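Local atomic coordinates of F420-H2 Dependent Reductase A (Mycobacterium smegmatis str. MC2 155, PDB entry 3H96), a protein that probably uses the deazaflavin coenzyme F420 to exchange hydride with quinones, and belongs to mycobacterial reductase families that degrade aflatoxins. Residues D124-K127 against K128-G131; A72-A76 against W77-L81; Y112-Q115 against A116-Y119; G105-R108 against D109-Y112. All coordinates share one frame; numbering follows the deposited sequence.

Contact 1: D124-K127 against K128-G131; sequences DYEK and KTAG
Lys128 runs its first methylenes past Asp124 and Tyr125 at the C-terminal end of helix 121-128. Its backbone N gives Asp124 O a nearly straight bond (2.9 Å, N-H...O angle 175°), a regular i to i+4 link. CB lies 3.5 Å from Tyr125 O. With CG anti to the carbonyl carbon (chi1 -71°), the chain starts back along the helix, and CG comes 3.5 Å from Asp124 O. Next, CD packs 3.8 Å from Asp124 OD2, so the aliphatic part of the lysine crosses the carboxylate. A bend at chi3 (74°) then turns the tip aside. NZ remains 5.4 Å from Asp124 OD2, too far for a salt bridge, although some electrostatic attraction is likely.

The helix frays at Thr129, the first residue with non-helical backbone angles: its N makes weak bonds to both Tyr125 O and Glu126 O, and Ala130 N bonds weakly to Lys127 O. Glu126 points its carboxylate at Arg108 of helix 105-118, forming a salt bridge, while Tyr125 meets Phe122 edge-to-face. A water sits at the helix end, 2.7 Å from Thr129 OG1 and donating to Glu126 O at 3.3 Å.

Contact 2: A72-A76 against W77-L81; sequences ASNPA and WYYNL
Trp77 lays its indole against Pro75 where the loop after strand 61-65 turns into helix 76-84. Pro75 CG stands over one face of the five-membered ring, 3.9 Å from its centroid and 26° off the normal, a CH-pi contact displaced toward the NE1 rim. Chi1 of 65° sets Trp77 CG between its own N and carbonyl carbon, which swings the indole back over the proline.

Tyr78 follows, its N bonded to Pro75 O at 3.1 Å; the donor sits 55° out of the carbonyl plane, a bent first-turn bond. Its ring crosses Asn74 obliquely, CD2 being 3.9 Å from Asn74 CB, and the hydroxyl reaches Glu102.

At Tyr79 the phenol reaches back to the loop. Asn74 ND2 donates to Tyr79 OH over 3.0 Å, almost straight and in the amide plane, while Asn74 OD1 is bonded by Arg133; both ends of that amide are therefore held. Tyr78 CD2 sits 3.7 Å above the centre of the Tyr79 ring.

Asn80 N closes a regular helical bond to Ala76 O (3.1 Å), and its side-chain amide bonds to His37 and to Arg40 N. On the sheet side, Trp77 packs on Thr48 and Met50 of strand 45-51 and Leu138 of strand 137-142, while Leu81 rests on Leu138 and on Val35 and His37 of strand 32-38.

Contact 3: Y112-Q115 against A116-Y119; sequences YSEQ and ARRY
Glu114 holds its carboxylate over one face of the Arg117 guanidinium, OE2 lying 3.4 Å above the centre of that plane. The two flat groups are steeply inclined, and Glu114 OE1 comes closer, 3.0 Å from Arg117 CZ, NH1 and NH2 alike, over the face. No N-H points at the oxygen, so this half of the salt-bridge network rests on charge alone.

Arg118 meets the same oxygen differently. Its NE donates to Glu114 OE1 at 2.9 Å, at an angle of 161°, along the anti lone pair, and its NH2 adds a longer, more bent bond to OE1 (3.2 Å). Here OE1 lies in the guanidinium plane, at its edge. The torsions explain the meeting: Glu114 bends at chi2 (57°), curling its tip toward the following turn, whereas Arg118 starts beside its backbone N and runs extended from CG to NE, across the glutamate.

On another side of helix 105-118 the packing is lighter. Gln115 OE1 touches Tyr119 CD1 at 3.7 Å, and Tyr112 CE1 is 4.3 Å from Ala116 CB. Tyr112 OH bonds to Phe122 O, joining the helix to helix 121-128; Gln115 and Tyr119 both rest on Met51 of strand 45-51. Beneath the side chains, i to i+4 backbone bonds continue to the helix end, where Tyr119 N meets Gln115 O at 2.8 Å.

Two arginines thus share one carboxylate, which probably keeps Glu114 ionised; the arginines would also suit the partial negative charge of the helix C-terminus. Two N-H groups direct the Arg118 partnership, whereas the Arg117 one lacks such direction and may adjust more easily.

Contact 4: G105-R108 against D109-Y112; sequences GEDR and DRIY
Arg108 sends its guanidinium along the side of Tyr112, and this is the tightly packed part of the contact. The two groups point the same way with planes 23° apart. NH1 comes 3.6 Å from Tyr112 CD2, while Tyr112 CB sits over one guanidinium face, off toward its rim. At the edge of the same group, Arg108 NH2 donates to Asp109 OD1 at 3.0 Å and 167°, within the guanidinium plane, and NE adds a weak, longer bond to that oxygen. Bends at chi2 and chi3 (63°) let the arginine double back toward its own neighbour. NH1 bonds to Ile135 O, and with Glu126 as a further partner the buried charge is gripped from several sides.

The exposed side is held by separate polar contacts, without close packing of side chains. Glu106 OE1 and Asp109 OD2 stand 3.7 Å apart, two negatively charged groups whose repulsion is probably eased by a water donating to both, at 2.9 Å and 2.8 Å respectively. Asp107 and Arg110 lie alongside each other, joined by a salt bridge through OD2 and NH2 (2.8 Å).

The backbone is regular beneath both sides: Arg110 N to Glu106 O and Tyr112 N to Arg108 O are i to i+4 bonds, the latter 2.8 Å. Gly105 has a positive phi, which favours glycine.

Toward the sheet, Arg108 leans on Val137 of strand 137-142, and Ile111 packs on the same valine and on Tyr63 and Phe65 of strand 61-65.

In the fold
Along the chain the order is contact 2, contact 4, contact 3, contact 1. Contacts 4 and 3 are successive turns of helix 105-118, sharing Tyr112, their centres about 10 Å apart. Contact 1 ends the next helix, 121-128, about 14 and 15 Å from contacts 3 and 4 between centres. It touches both: Glu126 OE2 bridges to Arg108 NH2 at 2.7 Å, and Tyr125 and Glu126 pack on Tyr112. Contact 2, opening helix 76-84, stands apart, with nearest atoms about 5 Å from contact 1 and 9 to 10 Å from the others. Strand 137-142 of the antiparallel sheet meets both helices 76-84 and 105-118, linking these otherwise separate parts of the FMN-binding-clan fold.

Contact 1: D124-K127 against K128-G131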
# COMPACT_ATOMS: atom_id res chain seq x y z
N ASP A 124 5.73 -10.22 11.51
CA ASP A 124 5.05 -10.06 12.80
C ASP A 124 3.59 -9.67 12.58
O ASP A 124 2.69 -10.18 13.27
CB ASP A 124 5.79 -9.03 13.68
CG ASP A 124 5.14 -8.87 15.09
OD1 ASP A 124 5.16 -9.83 15.89
OD2 ASP A 124 4.57 -7.78 15.39
N TYR A 125 3.29 -8.82 11.58
CA TYR A 125 1.87 -8.44 11.38
C TYR A 125 1.06 -9.69 11.09
O TYR A 125 -0.07 -9.82 11.55
CB TYR A 125 1.66 -7.45 10.25
CG TYR A 125 2.46 -6.18 10.39
CD1 TYR A 125 2.79 -5.65 11.65
CD2 TYR A 125 2.84 -5.49 9.26
CE1 TYR A 125 3.53 -4.46 11.75
CE2 TYR A 125 3.54 -4.36 9.34
CZ TYR A 125 3.88 -3.82 10.57
OH TYR A 125 4.61 -2.66 10.57
N GLU A 126 1.64 -10.60 10.31
CA GLU A 126 0.89 -11.75 9.95
C GLU A 126 0.71 -12.68 11.17
O GLU A 126 -0.34 -13.34 11.28
CB GLU A 126 1.57 -12.46 8.80
CG GLU A 126 0.58 -12.71 7.77
CD GLU A 126 1.13 -13.17 6.45
OE1 GLU A 126 2.26 -13.72 6.41
OE2 GLU A 126 0.37 -12.98 5.48
N LYS A 127 1.71 -12.74 12.08
CA LYS A 127 1.51 -13.55 13.28
C LYS A 127 0.42 -12.94 14.17
O LYS A 127 -0.41 -13.68 14.68
CB LYS A 127 2.81 -13.80 14.07
CG LYS A 127 3.86 -14.59 13.22
CD LYS A 127 4.88 -15.35 14.05
CE LYS A 127 5.11 -16.76 13.44
NZ LYS A 127 4.96 -17.85 14.48
N LYS A 128 0.41 -11.63 14.36
CA LYS A 128 -0.70 -10.88 15.02
C LYS A 128 -2.12 -11.09 14.45
O LYS A 128 -3.09 -11.00 15.16
CB LYS A 128 -0.41 -9.36 14.99
CG LYS A 128 0.74 -8.92 15.93
CD LYS A 128 0.87 -7.38 16.00
CE LYS A 128 -0.28 -6.73 16.85
NZ LYS A 128 0.10 -5.32 17.29
N THR A 129 -2.23 -11.31 13.14
CA THR A 129 -3.54 -11.47 12.55
C THR A 129 -3.91 -12.91 12.25
O THR A 129 -4.95 -13.16 11.68
CB THR A 129 -3.67 -10.63 11.27
OG1 THR A 129 -2.69 -11.08 10.34
CG2 THR A 129 -3.42 -9.16 11.57
N ALA A 130 -3.07 -13.85 12.67
CA ALA A 130 -3.30 -15.29 12.44
C ALA A 130 -4.66 -15.73 13.01
O ALA A 130 -4.89 -15.57 14.17
CB ALA A 130 -2.18 -16.08 13.08
N GLY A 131 -5.55 -16.26 12.18
CA GLY A 131 -6.80 -16.76 12.70
C GLY A 131 -7.83 -15.65 12.77
O GLY A 131 -8.97 -15.92 13.09
O HOH W 1 -2.79 -13.49 9.09

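Contact 2: A72-A76 against W77-L81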
# COMPACT_ATOMS: atom_id res chain seq x y z
N ALA A 72 -6.52 -5.87 14.09
CA ALA A 72 -7.59 -6.81 13.87
C ALA A 72 -8.36 -6.64 12.59
O ALA A 72 -8.77 -7.64 11.99
CB ALA A 72 -8.53 -6.82 15.10
N SER A 73 -8.51 -5.40 12.14
CA SER A 73 -9.34 -5.09 10.98
C SER A 73 -8.50 -4.61 9.77
O SER A 73 -7.44 -4.07 9.96
CB SER A 73 -10.35 -4.00 11.36
OG SER A 73 -11.48 -4.63 11.96
N ASN A 74 -8.99 -4.84 8.55
CA ASN A 74 -8.46 -4.15 7.38
C ASN A 74 -8.62 -2.63 7.46
O ASN A 74 -9.62 -2.11 8.00
CB ASN A 74 -9.16 -4.62 6.14
CG ASN A 74 -8.87 -6.05 5.85
OD1 ASN A 74 -7.72 -6.51 5.96
ND2 ASN A 74 -9.91 -6.78 5.48
N PRO A 75 -7.64 -1.90 6.90
CA PRO A 75 -7.73 -0.42 6.83
C PRO A 75 -8.81 0.08 5.86
O PRO A 75 -9.16 -0.60 4.89
CB PRO A 75 -6.32 0.01 6.38
CG PRO A 75 -5.82 -1.19 5.53
CD PRO A 75 -6.46 -2.45 6.20
N ALA A 76 -9.35 1.28 6.12
CA ALA A 76 -10.39 1.80 5.30
C ALA A 76 -9.90 1.92 3.86
O ALA A 76 -10.68 1.66 2.95
CB ALA A 76 -10.90 3.23 5.80
N TRP A 77 -8.65 2.33 3.62
CA TRP A 77 -8.22 2.47 2.20
C TRP A 77 -8.37 1.20 1.31
O TRP A 77 -8.65 1.25 0.11
CB TRP A 77 -6.83 3.07 2.10
CG TRP A 77 -5.70 2.24 2.65
CD1 TRP A 77 -5.08 2.41 3.89
CD2 TRP A 77 -5.04 1.15 2.01
NE1 TRP A 77 -4.05 1.47 4.02
CE2 TRP A 77 -4.04 0.69 2.89
CE3 TRP A 77 -5.20 0.51 0.77
CZ2 TRP A 77 -3.18 -0.34 2.56
CZ3 TRP A 77 -4.39 -0.54 0.47
CH2 TRP A 77 -3.37 -0.96 1.35
N TYR A 78 -8.25 0.03 1.95
CA TYR A 78 -8.36 -1.25 1.28
C TYR A 78 -9.73 -1.35 0.62
O TYR A 78 -9.81 -1.58 -0.59
CB TYR A 78 -8.08 -2.41 2.26
CG TYR A 78 -8.61 -3.74 1.75
CD1 TYR A 78 -7.98 -4.41 0.70
CD2 TYR A 78 -9.77 -4.32 2.29
CE1 TYR A 78 -8.51 -5.58 0.18
CE2 TYR A 78 -10.31 -5.51 1.77
CZ TYR A 78 -9.67 -6.13 0.73
OH TYR A 78 -10.15 -7.30 0.22
N TYR A 79 -10.81 -1.11 1.39
CA TYR A 79 -12.19 -1.20 0.89
C TYR A 79 -12.41 -0.09 -0.11
O TYR A 79 -13.17 -0.26 -1.07
CB TYR A 79 -13.20 -1.05 2.06
CG TYR A 79 -13.08 -2.22 2.99
CD1 TYR A 79 -13.55 -3.49 2.59
CD2 TYR A 79 -12.46 -2.10 4.19
CE1 TYR A 79 -13.43 -4.58 3.43
CE2 TYR A 79 -12.32 -3.15 5.03
CZ TYR A 79 -12.82 -4.39 4.66
OH TYR A 79 -12.63 -5.46 5.46
N ASN A 80 -11.82 1.08 0.16
CA ASN A 80 -12.00 2.22 -0.77
C ASN A 80 -11.45 1.87 -2.15
O ASN A 80 -12.12 2.10 -3.18
CB ASN A 80 -11.26 3.42 -0.21
CG ASN A 80 -11.96 4.00 1.04
OD1 ASN A 80 -13.02 3.56 1.43
ND2 ASN A 80 -11.33 4.96 1.67
N LEU A 81 -10.24 1.32 -2.19
CA LEU A 81 -9.62 0.96 -3.48
C LEU A 81 -10.35 -0.16 -4.24
O LEU A 81 -10.65 0.01 -5.43
CB LEU A 81 -8.14 0.63 -3.31
CG LEU A 81 -7.20 1.79 -2.89
CD1 LEU A 81 -5.72 1.30 -2.94
CD2 LEU A 81 -7.41 2.90 -3.91
O HOH W 2 -11.91 -5.71 8.74

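Contact 3: Y112-Q115 against A116-Y119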
# COMPACT_ATOMS: atom_id res chain seq x y z
N TYR A 112 3.75 -11.40 -0.44
CA TYR A 112 3.89 -11.09 0.96
C TYR A 112 5.21 -11.64 1.49
O TYR A 112 5.88 -10.94 2.23
CB TYR A 112 2.74 -11.66 1.80
CG TYR A 112 2.59 -10.88 3.09
CD1 TYR A 112 3.39 -11.18 4.22
CD2 TYR A 112 1.68 -9.80 3.17
CE1 TYR A 112 3.28 -10.43 5.39
CE2 TYR A 112 1.54 -9.05 4.33
CZ TYR A 112 2.37 -9.40 5.45
OH TYR A 112 2.27 -8.70 6.60
N SER A 113 5.61 -12.88 1.14
CA SER A 113 6.90 -13.38 1.65
C SER A 113 8.08 -12.53 1.25
O SER A 113 8.96 -12.39 2.03
CB SER A 113 7.23 -14.81 1.22
OG SER A 113 6.08 -15.56 1.49
N GLU A 114 8.09 -11.98 0.04
CA GLU A 114 9.22 -11.11 -0.40
C GLU A 114 9.21 -9.82 0.42
O GLU A 114 10.25 -9.34 0.91
CB GLU A 114 9.15 -10.83 -1.93
CG GLU A 114 10.32 -9.96 -2.50
CD GLU A 114 11.73 -10.57 -2.21
OE1 GLU A 114 12.74 -9.82 -2.10
OE2 GLU A 114 11.81 -11.81 -2.03
N GLN A 115 8.03 -9.26 0.61
CA GLN A 115 7.95 -8.05 1.44
C GLN A 115 8.47 -8.31 2.87
O GLN A 115 9.27 -7.52 3.41
CB GLN A 115 6.52 -7.54 1.50
CG GLN A 115 6.37 -6.18 2.33
CD GLN A 115 7.11 -4.96 1.75
OE1 GLN A 115 7.09 -3.84 2.36
NE2 GLN A 115 7.77 -5.13 0.64
N ALA A 116 8.02 -9.42 3.46
CA ALA A 116 8.44 -9.80 4.83
C ALA A 116 9.92 -10.14 4.93
O ALA A 116 10.56 -9.98 6.01
CB ALA A 116 7.59 -11.00 5.36
N ARG A 117 10.48 -10.64 3.83
CA ARG A 117 11.91 -10.90 3.73
C ARG A 117 12.70 -9.59 3.83
O ARG A 117 13.70 -9.54 4.51
CB ARG A 117 12.25 -11.63 2.43
CG ARG A 117 13.73 -12.01 2.33
CD ARG A 117 13.99 -12.95 1.18
NE ARG A 117 14.61 -12.41 -0.06
CZ ARG A 117 14.88 -11.14 -0.44
NH1 ARG A 117 15.48 -10.89 -1.60
NH2 ARG A 117 14.51 -10.12 0.29
N ARG A 118 12.23 -8.55 3.14
CA ARG A 118 12.87 -7.24 3.11
C ARG A 118 12.59 -6.48 4.40
O ARG A 118 13.46 -5.80 4.91
CB ARG A 118 12.33 -6.42 1.94
CG ARG A 118 12.76 -6.99 0.64
CD ARG A 118 12.14 -6.26 -0.57
NE ARG A 118 12.67 -6.96 -1.73
CZ ARG A 118 13.03 -6.42 -2.88
NH1 ARG A 118 12.90 -5.10 -3.09
NH2 ARG A 118 13.48 -7.23 -3.84
N TYR A 119 11.40 -6.65 4.96
CA TYR A 119 11.03 -5.95 6.16
C TYR A 119 10.31 -6.89 7.12
O TYR A 119 9.08 -6.97 7.10
CB TYR A 119 10.09 -4.80 5.79
CG TYR A 119 10.72 -3.74 4.96
CD1 TYR A 119 10.58 -3.70 3.56
CD2 TYR A 119 11.53 -2.79 5.55
CE1 TYR A 119 11.23 -2.70 2.80
CE2 TYR A 119 12.15 -1.80 4.80
CZ TYR A 119 12.00 -1.74 3.44
OH TYR A 119 12.67 -0.72 2.77

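Contact 4: G105-R108 against D109-Y112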
# COMPACT_ATOMS: atom_id res chain seq x y z
N GLY A 105 -4.42 -16.29 -2.92
CA GLY A 105 -3.82 -17.64 -3.05
C GLY A 105 -2.31 -17.61 -2.87
O GLY A 105 -1.76 -16.75 -2.16
N GLU A 106 -1.65 -18.57 -3.51
CA GLU A 106 -0.19 -18.73 -3.45
C GLU A 106 0.52 -17.48 -3.99
O GLU A 106 1.54 -17.07 -3.43
CB GLU A 106 0.30 -20.04 -4.14
CG GLU A 106 -0.34 -21.38 -3.62
CD GLU A 106 -0.18 -21.70 -2.10
OE1 GLU A 106 -1.05 -21.25 -1.29
OE2 GLU A 106 0.77 -22.44 -1.72
N ASP A 107 -0.02 -16.84 -5.04
CA ASP A 107 0.54 -15.54 -5.47
C ASP A 107 0.62 -14.44 -4.37
O ASP A 107 1.65 -13.77 -4.28
CB ASP A 107 -0.11 -14.99 -6.74
CG ASP A 107 0.37 -15.74 -8.03
OD1 ASP A 107 0.71 -16.94 -7.96
OD2 ASP A 107 0.44 -15.10 -9.11
N ARG A 108 -0.42 -14.27 -3.59
CA ARG A 108 -0.40 -13.36 -2.45
C ARG A 108 0.76 -13.73 -1.50
O ARG A 108 1.52 -12.89 -1.12
CB ARG A 108 -1.72 -13.34 -1.68
CG ARG A 108 -1.91 -12.22 -0.71
CD ARG A 108 -2.57 -12.49 0.70
NE ARG A 108 -1.78 -13.36 1.48
CZ ARG A 108 -1.12 -13.10 2.60
NH1 ARG A 108 -1.16 -11.97 3.22
NH2 ARG A 108 -0.44 -14.06 3.11
N ASP A 109 0.80 -15.00 -1.14
CA ASP A 109 1.78 -15.54 -0.22
C ASP A 109 3.19 -15.26 -0.72
O ASP A 109 4.08 -14.94 0.10
CB ASP A 109 1.58 -17.05 -0.05
CG ASP A 109 0.40 -17.39 0.85
OD1 ASP A 109 -0.24 -16.47 1.42
OD2 ASP A 109 0.15 -18.62 1.01
N ARG A 110 3.42 -15.41 -2.03
CA ARG A 110 4.73 -15.19 -2.50
C ARG A 110 5.13 -13.73 -2.44
O ARG A 110 6.24 -13.42 -2.05
CB ARG A 110 5.11 -15.92 -3.81
CG ARG A 110 4.60 -15.33 -5.02
CD ARG A 110 5.30 -15.89 -6.26
NE ARG A 110 4.40 -15.82 -7.41
CZ ARG A 110 4.01 -14.69 -7.98
NH1 ARG A 110 4.43 -13.53 -7.51
NH2 ARG A 110 3.18 -14.71 -9.03
N ILE A 111 4.21 -12.83 -2.80
CA ILE A 111 4.54 -11.40 -2.79
C ILE A 111 4.67 -10.94 -1.31
O ILE A 111 5.63 -10.26 -0.96
CB ILE A 111 3.50 -10.61 -3.52
CG1 ILE A 111 3.55 -10.92 -5.03
CG2 ILE A 111 3.58 -9.07 -3.24
CD1 ILE A 111 2.19 -10.73 -5.64
N TYR A 112 3.75 -11.40 -0.44
CA TYR A 112 3.89 -11.09 0.96
C TYR A 112 5.21 -11.64 1.49
O TYR A 112 5.88 -10.94 2.23
CB TYR A 112 2.74 -11.66 1.80
CG TYR A 112 2.59 -10.88 3.09
CD1 TYR A 112 3.39 -11.18 4.22
CD2 TYR A 112 1.68 -9.80 3.17
CE1 TYR A 112 3.28 -10.43 5.39
CE2 TYR A 112 1.54 -9.05 4.33
CZ TYR A 112 2.37 -9.40 5.45
OH TYR A 112 2.27 -8.70 6.60
O HOH W 3 -2.48 -19.19 0.21